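Local coordinates for peptide ABC transporter, peptide-binding protein (Thermus thermophilus, PDB 2D5W) that binds oligopeptides, captured here with a pentapeptide, and probably delivers them to an ABC transporter for uptake across the membrane, at residues F106-P117 with L185-F193; T155-G163 with R204-P212. All coordinates share one frame; numbering follows the deposited sequence.

Interaction 1 of 2, residues F106-P117 with L185-F193; sequences FYFEVGKAKGMP and LNELYRNFF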
loop_
_atom_site.group_PDB
_atom_site.type_symbol
_atom_site.label_atom_id
_atom_site.label_comp_id
_atom_site.label_asym_id
_atom_site.label_seq_id
_atom_site.Cartn_x
_atom_site.Cartn_y
_atom_site.Cartn_z
ATOM N N PHE A 106 -0.063 14.019 19.867
ATOM C CA PHE A 106 0.491 14.756 18.739
ATOM C C PHE A 106 0.053 14.123 17.417
ATOM O O PHE A 106 -0.421 14.816 16.517
ATOM C CB PHE A 106 2.018 14.785 18.851
ATOM C CG PHE A 106 2.701 15.344 17.645
ATOM C CD1 PHE A 106 2.440 16.643 17.216
ATOM C CD2 PHE A 106 3.595 14.566 16.921
ATOM C CE1 PHE A 106 3.060 17.155 16.080
ATOM C CE2 PHE A 106 4.220 15.070 15.782
ATOM C CZ PHE A 106 3.950 16.365 15.363
ATOM N N TYR A 107 0.203 12.806 17.312
ATOM C CA TYR A 107 -0.201 12.073 16.114
ATOM C C TYR A 107 -1.666 12.383 15.781
ATOM O O TYR A 107 -2.008 12.680 14.632
ATOM C CB TYR A 107 -0.027 10.573 16.364
ATOM C CG TYR A 107 -0.479 9.669 15.238
ATOM C CD1 TYR A 107 0.392 9.306 14.212
ATOM C CD2 TYR A 107 -1.779 9.163 15.210
ATOM C CE1 TYR A 107 -0.022 8.457 13.189
ATOM C CE2 TYR A 107 -2.202 8.316 14.190
ATOM C CZ TYR A 107 -1.319 7.967 13.186
ATOM O OH TYR A 107 -1.732 7.123 12.181
ATOM N N PHE A 108 -2.532 12.313 16.788
ATOM C CA PHE A 108 -3.945 12.585 16.572
ATOM C C PHE A 108 -4.250 14.022 16.172
ATOM O O PHE A 108 -5.128 14.263 15.344
ATOM C CB PHE A 108 -4.767 12.190 17.804
ATOM C CG PHE A 108 -5.243 10.768 17.769
ATOM C CD1 PHE A 108 -4.394 9.726 18.123
ATOM C CD2 PHE A 108 -6.523 10.467 17.311
ATOM C CE1 PHE A 108 -4.809 8.399 18.018
ATOM C CE2 PHE A 108 -6.947 9.145 17.201
ATOM C CZ PHE A 108 -6.091 8.110 17.553
ATOM N N GLU A 109 -3.528 14.979 16.742
ATOM C CA GLU A 109 -3.769 16.372 16.397
ATOM C C GLU A 109 -3.469 16.626 14.919
ATOM O O GLU A 109 -4.212 17.333 14.238
ATOM C CB GLU A 109 -2.915 17.284 17.272
ATOM C CG GLU A 109 -3.216 18.758 17.101
ATOM C CD GLU A 109 -2.521 19.605 18.142
ATOM O OE1 GLU A 109 -2.935 19.563 19.320
ATOM O OE2 GLU A 109 -1.555 20.303 17.785
ATOM N N VAL A 110 -2.385 16.044 14.419
ATOM C CA VAL A 110 -2.021 16.225 13.020
ATOM C C VAL A 110 -3.035 15.530 12.105
ATOM O O VAL A 110 -3.478 16.103 11.111
ATOM C CB VAL A 110 -0.592 15.691 12.753
ATOM C CG1 VAL A 110 -0.240 15.836 11.275
ATOM C CG2 VAL A 110 0.409 16.463 13.609
ATOM N N GLY A 111 -3.422 14.306 12.450
ATOM C CA GLY A 111 -4.384 13.591 11.629
ATOM C C GLY A 111 -5.752 14.252 11.606
ATOM O O GLY A 111 -6.476 14.155 10.613
ATOM N N LYS A 112 -6.104 14.930 12.696
ATOM C CA LYS A 112 -7.398 15.603 12.827
ATOM C C LYS A 112 -7.437 17.004 12.227
ATOM O O LYS A 112 -8.507 17.609 12.134
ATOM C CB LYS A 112 -7.783 15.706 14.307
ATOM C CG LYS A 112 -8.122 14.393 14.975
ATOM C CD LYS A 112 -9.515 13.938 14.600
ATOM C CE LYS A 112 -9.895 12.689 15.370
ATOM N NZ LYS A 112 -11.299 12.280 15.091
ATOM N N ALA A 113 -6.284 17.529 11.829
ATOM C CA ALA A 113 -6.234 18.875 11.269
ATOM C C ALA A 113 -7.145 19.001 10.055
ATOM O O ALA A 113 -7.136 18.157 9.160
ATOM C CB ALA A 113 -4.803 19.231 10.895
ATOM N N LYS A 114 -7.941 20.061 10.024
ATOM C CA LYS A 114 -8.853 20.262 8.909
ATOM C C LYS A 114 -8.078 20.472 7.615
ATOM O O LYS A 114 -7.164 21.291 7.545
ATOM C CB LYS A 114 -9.769 21.459 9.181
ATOM C CG LYS A 114 -10.624 21.334 10.445
ATOM C CD LYS A 114 -11.594 20.151 10.398
ATOM C CE LYS A 114 -10.910 18.829 10.723
ATOM N NZ LYS A 114 -11.862 17.683 10.713
ATOM N N GLY A 115 -8.441 19.709 6.592
ATOM C CA GLY A 115 -7.766 19.845 5.317
ATOM C C GLY A 115 -6.508 19.009 5.163
ATOM O O GLY A 115 -5.845 19.095 4.134
ATOM N N MET A 116 -6.157 18.225 6.181
ATOM C CA MET A 116 -4.982 17.359 6.100
ATOM C C MET A 116 -5.317 16.343 5.002
ATOM O O MET A 116 -6.382 15.729 5.033
ATOM C CB MET A 116 -4.769 16.650 7.440
ATOM C CG MET A 116 -3.532 15.758 7.526
ATOM S SD MET A 116 -1.960 16.625 7.324
ATOM C CE MET A 116 -2.036 17.809 8.674
ATOM N N PRO A 117 -4.421 16.158 4.014
ATOM C CA PRO A 117 -4.693 15.205 2.929
ATOM C C PRO A 117 -4.550 13.736 3.319
ATOM O O PRO A 117 -3.773 12.996 2.713
ATOM C CB PRO A 117 -3.696 15.627 1.851
ATOM C CG PRO A 117 -2.517 16.066 2.659
ATOM C CD PRO A 117 -3.148 16.870 3.783
ATOM N N LEU A 185 -3.418 25.365 1.450
ATOM C CA LEU A 185 -3.479 24.572 2.672
ATOM C C LEU A 185 -2.761 23.237 2.471
ATOM O O LEU A 185 -2.029 22.772 3.349
ATOM C CB LEU A 185 -4.936 24.335 3.066
ATOM C CG LEU A 185 -5.171 23.618 4.396
ATOM C CD1 LEU A 185 -4.502 24.376 5.540
ATOM C CD2 LEU A 185 -6.664 23.510 4.635
ATOM N N ASN A 186 -2.969 22.624 1.310
ATOM C CA ASN A 186 -2.320 21.356 0.999
ATOM C C ASN A 186 -0.803 21.551 0.989
ATOM O O ASN A 186 -0.059 20.733 1.528
ATOM C CB ASN A 186 -2.808 20.839 -0.359
ATOM C CG ASN A 186 -2.134 19.540 -0.766
ATOM O OD1 ASN A 186 -1.257 19.530 -1.630
ATOM N ND2 ASN A 186 -2.536 18.440 -0.139
ATOM N N GLU A 187 -0.350 22.642 0.383
ATOM C CA GLU A 187 1.077 22.936 0.321
ATOM C C GLU A 187 1.655 23.122 1.720
ATOM O O GLU A 187 2.753 22.646 2.017
ATOM C CB GLU A 187 1.323 24.196 -0.514
ATOM C CG GLU A 187 2.777 24.635 -0.575
ATOM C CD GLU A 187 2.998 25.787 -1.538
ATOM O OE1 GLU A 187 2.335 26.834 -1.380
ATOM O OE2 GLU A 187 3.837 25.643 -2.453
ATOM N N LEU A 188 0.914 23.815 2.579
ATOM C CA LEU A 188 1.362 24.060 3.942
ATOM C C LEU A 188 1.621 22.750 4.678
ATOM O O LEU A 188 2.665 22.575 5.307
ATOM C CB LEU A 188 0.311 24.867 4.707
ATOM C CG LEU A 188 0.682 25.272 6.133
ATOM C CD1 LEU A 188 1.700 26.402 6.102
ATOM C CD2 LEU A 188 -0.567 25.718 6.870
ATOM N N TYR A 189 0.669 21.830 4.601
ATOM C CA TYR A 189 0.825 20.555 5.282
ATOM C C TYR A 189 1.887 19.664 4.643
ATOM O O TYR A 189 2.632 18.993 5.356
ATOM C CB TYR A 189 -0.519 19.826 5.367
ATOM C CG TYR A 189 -1.522 20.504 6.279
ATOM C CD1 TYR A 189 -1.125 21.060 7.496
ATOM C CD2 TYR A 189 -2.876 20.551 5.945
ATOM C CE1 TYR A 189 -2.052 21.644 8.360
ATOM C CE2 TYR A 189 -3.809 21.129 6.803
ATOM C CZ TYR A 189 -3.391 21.672 8.005
ATOM O OH TYR A 189 -4.312 22.237 8.859
ATOM N N ARG A 190 1.975 19.653 3.315
ATOM C CA ARG A 190 2.997 18.835 2.661
ATOM C C ARG A 190 4.379 19.316 3.089
ATOM O O ARG A 190 5.259 18.513 3.406
ATOM C CB ARG A 190 2.903 18.921 1.130
ATOM C CG ARG A 190 1.655 18.312 0.523
ATOM C CD ARG A 190 1.686 18.373 -1.005
ATOM N NE ARG A 190 2.523 17.333 -1.607
ATOM C CZ ARG A 190 3.744 17.523 -2.099
ATOM N NH1 ARG A 190 4.309 18.725 -2.068
ATOM N NH2 ARG A 190 4.402 16.504 -2.640
ATOM N N ASN A 191 4.568 20.632 3.099
ATOM C CA ASN A 191 5.856 21.203 3.474
ATOM C C ASN A 191 6.246 20.863 4.905
ATOM O O ASN A 191 7.429 20.732 5.211
ATOM C CB ASN A 191 5.858 22.720 3.259
ATOM C CG ASN A 191 5.844 23.096 1.788
ATOM O OD1 ASN A 191 6.137 22.270 0.923
ATOM N ND2 ASN A 191 5.517 24.350 1.499
ATOM N N PHE A 192 5.256 20.716 5.777
ATOM C CA PHE A 192 5.518 20.352 7.165
ATOM C C PHE A 192 6.222 18.993 7.194
ATOM O O PHE A 192 7.300 18.853 7.773
ATOM C CB PHE A 192 4.201 20.282 7.946
ATOM C CG PHE A 192 4.315 19.593 9.278
ATOM C CD1 PHE A 192 5.158 20.087 10.269
ATOM C CD2 PHE A 192 3.575 18.447 9.539
ATOM C CE1 PHE A 192 5.260 19.443 11.504
ATOM C CE2 PHE A 192 3.671 17.799 10.764
ATOM C CZ PHE A 192 4.516 18.299 11.748
ATOM N N PHE A 193 5.620 17.992 6.561
ATOM C CA PHE A 193 6.216 16.660 6.542
ATOM C C PHE A 193 7.555 16.641 5.806
ATOM O O PHE A 193 8.496 15.973 6.241
ATOM C CB PHE A 193 5.251 15.658 5.900
ATOM C CG PHE A 193 3.948 15.520 6.634
ATOM C CD1 PHE A 193 3.910 14.999 7.926
ATOM C CD2 PHE A 193 2.759 15.934 6.045
ATOM C CE1 PHE A 193 2.703 14.895 8.622
ATOM C CE2 PHE A 193 1.548 15.836 6.731
ATOM C CZ PHE A 193 1.522 15.317 8.022
HETATM O O HOH W 1 -4.922 18.975 1.630
#

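Interaction 2 of 2, residues T155-G163 with R204-P212; sequences TYAPKHIMG and RGAMVYSGP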
loop_
_atom_site.group_PDB
_atom_site.type_symbol
_atom_site.label_atom_id
_atom_site.label_comp_id
_atom_site.label_asym_id
_atom_site.label_seq_id
_atom_site.Cartn_x
_atom_site.Cartn_y
_atom_site.Cartn_z
ATOM N N THR A 155 -0.089 4.572 16.476
ATOM C CA THR A 155 -0.690 5.895 16.478
ATOM C C THR A 155 0.126 6.878 17.312
ATOM O O THR A 155 -0.331 7.359 18.346
ATOM C CB THR A 155 -2.134 5.844 17.024
ATOM O OG1 THR A 155 -2.129 5.261 18.331
ATOM C CG2 THR A 155 -3.025 5.013 16.106
ATOM N N TYR A 156 1.341 7.172 16.862
ATOM C CA TYR A 156 2.187 8.123 17.570
ATOM C C TYR A 156 3.297 8.628 16.655
ATOM O O TYR A 156 3.633 7.996 15.651
ATOM C CB TYR A 156 2.773 7.485 18.842
ATOM C CG TYR A 156 3.863 6.466 18.607
ATOM C CD1 TYR A 156 5.198 6.780 18.854
ATOM C CD2 TYR A 156 3.563 5.191 18.135
ATOM C CE1 TYR A 156 6.209 5.848 18.637
ATOM C CE2 TYR A 156 4.565 4.254 17.912
ATOM C CZ TYR A 156 5.885 4.590 18.165
ATOM O OH TYR A 156 6.887 3.671 17.942
ATOM N N ALA A 157 3.843 9.788 17.000
ATOM C CA ALA A 157 4.919 10.420 16.240
ATOM C C ALA A 157 5.733 11.204 17.267
ATOM O O ALA A 157 5.211 11.562 18.324
ATOM C CB ALA A 157 4.341 11.346 15.173
ATOM N N PRO A 158 7.011 11.498 16.969
ATOM C CA PRO A 158 7.846 12.234 17.930
ATOM C C PRO A 158 7.534 13.710 18.128
ATOM O O PRO A 158 8.041 14.572 17.407
ATOM C CB PRO A 158 9.256 11.998 17.406
ATOM C CG PRO A 158 9.046 11.964 15.918
ATOM C CD PRO A 158 7.774 11.152 15.755
ATOM N N LYS A 159 6.724 13.993 19.141
ATOM C CA LYS A 159 6.321 15.355 19.440
ATOM C C LYS A 159 7.480 16.290 19.768
ATOM O O LYS A 159 7.492 17.433 19.315
ATOM C CB LYS A 159 5.323 15.363 20.599
ATOM C CG LYS A 159 4.833 16.752 20.979
ATOM C CD LYS A 159 3.976 16.708 22.233
ATOM C CE LYS A 159 3.603 18.105 22.700
ATOM N NZ LYS A 159 2.777 18.061 23.937
ATOM N N HIS A 160 8.451 15.818 20.549
ATOM C CA HIS A 160 9.565 16.686 20.915
ATOM C C HIS A 160 10.391 17.114 19.709
ATOM O O HIS A 160 11.095 18.118 19.758
ATOM C CB HIS A 160 10.464 16.029 21.982
ATOM C CG HIS A 160 11.258 14.854 21.495
ATOM N ND1 HIS A 160 10.694 13.625 21.231
ATOM C CD2 HIS A 160 12.588 14.711 21.275
ATOM C CE1 HIS A 160 11.640 12.775 20.872
ATOM N NE2 HIS A 160 12.799 13.408 20.892
ATOM N N ILE A 161 10.282 16.364 18.617
ATOM C CA ILE A 161 11.018 16.674 17.396
ATOM C C ILE A 161 10.200 17.498 16.406
ATOM O O ILE A 161 10.670 18.515 15.893
ATOM C CB ILE A 161 11.470 15.376 16.675
ATOM C CG1 ILE A 161 12.460 14.602 17.550
ATOM C CG2 ILE A 161 12.065 15.708 15.306
ATOM C CD1 ILE A 161 13.746 15.351 17.869
ATOM N N MET A 162 8.971 17.064 16.151
ATOM C CA MET A 162 8.111 17.722 15.171
ATOM C C MET A 162 7.100 18.728 15.709
ATOM O O MET A 162 6.565 19.532 14.948
ATOM C CB MET A 162 7.362 16.652 14.370
ATOM C CG MET A 162 8.264 15.592 13.745
ATOM S SD MET A 162 7.335 14.265 12.944
ATOM C CE MET A 162 6.986 15.014 11.353
ATOM N N GLY A 163 6.844 18.670 17.012
ATOM C CA GLY A 163 5.871 19.552 17.642
ATOM C C GLY A 163 6.078 21.045 17.468
ATOM O O GLY A 163 5.136 21.759 17.116
ATOM N N ARG A 204 20.899 14.895 8.097
ATOM C CA ARG A 204 21.342 15.908 9.048
ATOM C C ARG A 204 20.678 15.708 10.415
ATOM O O ARG A 204 20.781 16.564 11.292
ATOM C CB ARG A 204 21.046 17.308 8.496
ATOM C CG ARG A 204 22.019 17.751 7.397
ATOM C CD ARG A 204 21.371 18.700 6.390
ATOM N NE ARG A 204 20.914 19.965 6.962
ATOM C CZ ARG A 204 21.709 20.977 7.298
ATOM N NH1 ARG A 204 21.187 22.086 7.808
ATOM N NH2 ARG A 204 23.021 20.887 7.123
ATOM N N GLY A 205 19.987 14.581 10.582
ATOM C CA GLY A 205 19.354 14.257 11.853
ATOM C C GLY A 205 17.984 14.835 12.148
ATOM O O GLY A 205 17.629 15.019 13.314
ATOM N N ALA A 206 17.191 15.085 11.114
ATOM C CA ALA A 206 15.864 15.670 11.299
ATOM C C ALA A 206 14.883 14.813 12.092
ATOM O O ALA A 206 13.979 15.346 12.734
ATOM C CB ALA A 206 15.256 16.013 9.943
ATOM N N MET A 207 15.042 13.495 12.047
ATOM C CA MET A 207 14.126 12.609 12.757
ATOM C C MET A 207 14.797 11.706 13.782
ATOM O O MET A 207 16.025 11.588 13.826
ATOM C CB MET A 207 13.374 11.725 11.752
ATOM C CG MET A 207 12.235 12.417 11.017
ATOM S SD MET A 207 10.875 12.879 12.126
ATOM C CE MET A 207 10.058 11.279 12.350
ATOM N N VAL A 208 13.963 11.099 14.626
ATOM C CA VAL A 208 14.413 10.121 15.608
ATOM C C VAL A 208 13.581 8.876 15.320
ATOM O O VAL A 208 12.534 8.963 14.664
ATOM C CB VAL A 208 14.248 10.589 17.069
ATOM C CG1 VAL A 208 15.194 11.761 17.333
ATOM C CG2 VAL A 208 12.810 10.957 17.356
ATOM N N TYR A 209 14.035 7.736 15.827
ATOM C CA TYR A 209 13.433 6.450 15.513
ATOM C C TYR A 209 13.028 5.607 16.710
ATOM O O TYR A 209 13.704 5.608 17.731
ATOM C CB TYR A 209 14.442 5.715 14.628
ATOM C CG TYR A 209 14.865 6.587 13.460
ATOM C CD1 TYR A 209 14.078 6.660 12.314
ATOM C CD2 TYR A 209 15.974 7.437 13.548
ATOM C CE1 TYR A 209 14.366 7.548 11.292
ATOM C CE2 TYR A 209 16.270 8.342 12.521
ATOM C CZ TYR A 209 15.454 8.389 11.396
ATOM O OH TYR A 209 15.699 9.279 10.375
ATOM N N SER A 210 11.931 4.868 16.569
ATOM C CA SER A 210 11.412 4.039 17.655
ATOM C C SER A 210 11.559 2.540 17.428
ATOM O O SER A 210 11.232 1.748 18.310
ATOM C CB SER A 210 9.934 4.340 17.854
ATOM O OG SER A 210 9.229 4.022 16.664
ATOM N N GLY A 211 12.028 2.156 16.245
ATOM C CA GLY A 211 12.170 0.748 15.926
ATOM C C GLY A 211 13.488 0.129 16.340
ATOM O O GLY A 211 14.310 0.779 16.978
ATOM N N PRO A 212 13.716 -1.143 15.989
ATOM C CA PRO A 212 14.963 -1.822 16.345
ATOM C C PRO A 212 16.198 -1.231 15.665
ATOM O O PRO A 212 17.323 -1.517 16.069
ATOM C CB PRO A 212 14.693 -3.277 15.949
ATOM C CG PRO A 212 13.681 -3.161 14.860
ATOM C CD PRO A 212 12.767 -2.073 15.353
#

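Interaction 1 of 2, residues F106-P117 with L185-F193
M116 lies over one face of the Y189 ring, its CE methyl 3.6 Å from the ring centroid and 15° off the normal, a CH-pi contact displaced toward the rim. The methionine chain, bent at chi2 and chi3, folds back so that SD also reaches the edge of F193, 3.6 Å from CE2 and in the plane of that ring. SD is thus in Met-aromatic contact with both rings, oblique to Y189 and edge-on to F193, and this is the tight part of the interface. V110 extends it: its CG1, anti to the backbone N (chi1 178°), meets F193 CZ at 3.7 Å. Farther along, F106 and F192 approach from opposite directions and touch rim to rim, CZ to CZ at 4.1 Å, with W166 of helix 159-173 packing against both rings.

At the polar border a water bridges G115 O to N186 ND2, P117 CB rests 3.6 Å from the same amide nitrogen, and G115 CA passes L185 CD2 at 3.9 Å. The loose side is K114: its side chain turns out to solvent, while its carbonyl O lies in the plane of the Y189 ring at the edge. The arrangement is Met-aromatic packing between two nearly antiparallel helices (153°), whose short axes, 12.9 Å apart, are too distant for direct backbone contact, within the family 5 solute-binding region.

Interaction 2 of 2, residues T155-G163 with R204-P212
V208 fits against P158 and I161: its CG2 meets P158 CB and I161 CG1, each at 3.7 Å, while CG1 packs on the I161 branch that ends in CD1. The M207 chain, bent at chi2 and chi3, curls back to lay CE on P158 CG (3.8 Å) at about a right angle to the proline and to bring SD within 3.9 Å of M162 SD. I161 CG2 also sits close to the carbonyl A206 O. At the other end of the contact a hydroxyl pair replaces this apolar packing, S210 OG donating to Y156 OH over 2.7 Å. A chi1 of 73° places the Y156 ring between its own N and carbonyl carbon, from where the phenol reaches the serine.

Around this first shell, A42 holds both hydroxyls, its carbonyl bonded to Y156 OH and its N-H to S210 OG. The H160 ring, with CE1 4.1 Å from V208 CG2 and one face covered by I161 CG1, is held through NE2 by D95, and W93 meets the rings of both Y156 and H160.

P158 occupies the N-cap position of helix 159-173, and its O accepts from both I161 N and M162 N. In the other segment, a Schellman motif with G205 as C-prime residue ends helix 199-203. The contact thus sets the first turn of helix 159-173, which also packs on helix 101-112, against the loop that leads into strand 213-219.

Overall arrangement
The two interactions lie about 16 Å apart, centre to centre, on the same side of the chain's centre, and their segments alternate along the sequence. Both are largely buried. Interaction 1 joins helix 101-112 and the turn after it to helix 182-194, with a water at its polar end; interaction 2 sets a helix start against a loop, and its polar end is a direct hydroxyl bond. Both use methionine, facing aromatic rings in interaction 1 and proline, isoleucine and another methionine in interaction 2. They touch through M162, whose CB is 3.6 Å from F106 CZ, and through Y107 CG, 3.5 Å from Y156 N. Helix 159-173 links them, with M162 in interaction 2 and W166 beside interaction 1.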